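Local coordinates for cell wall surface anchor family protein (Streptococcus agalactiae serogroup V, PDB 3TW0) that forms the adhesive tip pilin of group B streptococcal pili, whose magnesium-binding von Willebrand factor A-type domain probably mediates attachment to host cells, at residues L233-R237 with V282-D286. The protein carries 2 engineered substitutions. Sequence-based numbering, arbitrary orientation.
Sequences LFSDR and VYPFD
Neither segment belongs to a helix or strand, although most of their residues have extended backbones; Ser-235, at phi/psi -80/-34°, kinks the 233-237 segment, and Arg-237 at its end turns again. The CA atoms of Leu-233 and Val-282 lie 5.0 Å apart, and 269 Å² of surface is buried in all. Val-282 holds the centre: its N donates to Phe-234 O (2.8 Å, nearly straight at 164°), the one direct hydrogen bond between the segments. With chi1 in t, its CG2 methyl rests against the neighbouring backbone, 3.6 Å from Leu-233 O and 3.6 Å from Ser-235 N. Val-282 O accepts from a water (2.7 Å), which in turn accepts from Arg-237 NH2 (2.8 Å), so the arginine is tied in indirectly. Such loop-to-loop pairing is found here in the long excursion between strands 165-172 and 319-324 of the parallel sheet, an elaboration of the von Willebrand factor A fold, away from the magnesium site. Tyr-283, chi1 p, presents its ring edge to the buried Leu-233 (m,t), CE1 to CD1 at 3.8 Å, while its hydroxyl is hydrogen-bonded to Ile-182 N. A cis peptide bond then leads into Pro-284, whose side chain packs on Phe-184. Beyond it Phe-285, also p, directs its CA-to-CB bond toward the 233-237 segment, and its CB meets Arg-237 NH2 at 3.8 Å. The guanidinium CZ is 5.7 Å from the Phe-285 ring centroid, at most a weak cation-pi attraction; Arg-237 NH2 also bonds to Lys-290 O. Asp-286 opens an Asx turn, its OD2 accepting from the backbone N atoms of Lys-288 and Thr-289.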
loop_
_atom_site.group_PDB
_atom_site.type_symbol
_atom_site.label_atom_id
_atom_site.label_comp_id
_atom_site.label_asym_id
_atom_site.label_seq_id
_atom_site.Cartn_x
_atom_site.Cartn_y
_atom_site.Cartn_z
ATOM N N LEU A 233 -12.289 -2.422 -1.177
ATOM C CA LEU A 233 -13.049 -1.448 -0.419
ATOM C C LEU A 233 -14.446 -2.024 -0.267
ATOM O O LEU A 233 -14.900 -2.777 -1.151
ATOM C CB LEU A 233 -13.084 -0.116 -1.161
ATOM C CG LEU A 233 -11.743 0.633 -1.161
ATOM C CD1 LEU A 233 -11.649 1.619 -2.313
ATOM C CD2 LEU A 233 -11.458 1.334 0.212
ATOM N N PHE A 234 -15.141 -1.663 0.805
ATOM C CA PHE A 234 -16.372 -2.392 1.179
ATOM C C PHE A 234 -17.627 -1.693 0.700
ATOM O O PHE A 234 -17.802 -0.502 0.918
ATOM C CB PHE A 234 -16.420 -2.669 2.702
ATOM C CG PHE A 234 -15.229 -3.437 3.205
ATOM C CD1 PHE A 234 -14.971 -4.723 2.749
ATOM C CD2 PHE A 234 -14.339 -2.870 4.103
ATOM C CE1 PHE A 234 -13.845 -5.447 3.212
ATOM C CE2 PHE A 234 -13.217 -3.582 4.582
ATOM C CZ PHE A 234 -12.975 -4.859 4.132
ATOM N N SER A 235 -18.491 -2.449 0.022
ATOM C CA SER A 235 -19.801 -1.916 -0.368
ATOM C C SER A 235 -20.784 -1.950 0.806
ATOM O O SER A 235 -21.621 -1.052 0.950
ATOM C CB SER A 235 -20.367 -2.615 -1.619
ATOM O OG SER A 235 -20.263 -4.028 -1.496
ATOM N N ASP A 236 -20.659 -2.970 1.643
ATOM C CA ASP A 236 -21.460 -3.085 2.855
ATOM C C ASP A 236 -20.622 -2.415 3.953
ATOM O O ASP A 236 -19.515 -2.846 4.271
ATOM C CB ASP A 236 -21.762 -4.569 3.147
ATOM C CG ASP A 236 -22.627 -4.800 4.416
ATOM O OD1 ASP A 236 -22.983 -3.847 5.173
ATOM O OD2 ASP A 236 -22.971 -5.983 4.641
ATOM N N ARG A 237 -21.130 -1.332 4.507
ATOM C CA ARG A 237 -20.350 -0.541 5.461
ATOM C C ARG A 237 -20.438 -1.065 6.900
ATOM O O ARG A 237 -19.687 -0.598 7.782
ATOM C CB ARG A 237 -20.816 0.906 5.408
ATOM C CG ARG A 237 -20.716 1.491 4.039
ATOM C CD ARG A 237 -21.583 2.683 3.893
ATOM N NE ARG A 237 -21.348 3.350 2.621
ATOM C CZ ARG A 237 -21.998 4.433 2.206
ATOM N NH1 ARG A 237 -22.920 4.990 2.967
ATOM N NH2 ARG A 237 -21.694 4.978 1.030
ATOM N N VAL A 282 -16.431 1.598 -0.391
ATOM C CA VAL A 282 -16.455 1.913 -1.832
ATOM C C VAL A 282 -16.666 3.421 -1.934
ATOM O O VAL A 282 -17.417 4.000 -1.145
ATOM C CB VAL A 282 -17.555 1.112 -2.561
ATOM C CG1 VAL A 282 -17.740 1.603 -3.995
ATOM C CG2 VAL A 282 -17.186 -0.341 -2.571
ATOM N N TYR A 283 -15.950 4.068 -2.847
ATOM C CA TYR A 283 -16.116 5.497 -3.023
ATOM C C TYR A 283 -15.989 5.829 -4.524
ATOM O O TYR A 283 -15.549 4.998 -5.315
ATOM C CB TYR A 283 -15.096 6.293 -2.169
ATOM C CG TYR A 283 -13.720 6.346 -2.810
ATOM C CD1 TYR A 283 -12.847 5.263 -2.709
ATOM C CD2 TYR A 283 -13.313 7.459 -3.538
ATOM C CE1 TYR A 283 -11.589 5.295 -3.301
ATOM C CE2 TYR A 283 -12.048 7.501 -4.161
ATOM C CZ TYR A 283 -11.204 6.418 -4.036
ATOM O OH TYR A 283 -9.982 6.453 -4.620
ATOM N N PRO A 284 -16.361 7.043 -4.915
ATOM C CA PRO A 284 -16.816 8.173 -4.095
ATOM C C PRO A 284 -18.230 7.988 -3.541
ATOM O O PRO A 284 -18.987 7.149 -4.029
ATOM C CB PRO A 284 -16.780 9.345 -5.075
ATOM C CG PRO A 284 -17.049 8.680 -6.419
ATOM C CD PRO A 284 -16.511 7.308 -6.369
ATOM N N PHE A 285 -18.528 8.748 -2.485
ATOM C CA PHE A 285 -19.854 8.867 -1.892
ATOM C C PHE A 285 -20.045 10.343 -1.454
ATOM O O PHE A 285 -19.060 11.027 -1.124
ATOM C CB PHE A 285 -19.992 7.913 -0.686
ATOM C CG PHE A 285 -18.936 8.110 0.388
ATOM C CD1 PHE A 285 -19.068 9.110 1.347
ATOM C CD2 PHE A 285 -17.806 7.298 0.429
ATOM C CE1 PHE A 285 -18.080 9.310 2.317
ATOM C CE2 PHE A 285 -16.830 7.475 1.419
ATOM C CZ PHE A 285 -16.970 8.478 2.373
ATOM N N ASP A 286 -21.284 10.818 -1.480
ATOM C CA ASP A 286 -21.624 12.179 -1.090
ATOM C C ASP A 286 -21.229 12.363 0.356
ATOM O O ASP A 286 -21.655 11.597 1.211
ATOM C CB ASP A 286 -23.132 12.431 -1.235
ATOM C CG ASP A 286 -23.520 13.892 -0.981
ATOM O OD1 ASP A 286 -24.133 14.482 -1.885
ATOM O OD2 ASP A 286 -23.237 14.450 0.102
HETATM O O HOH W 1 -19.657 3.224 0.148
#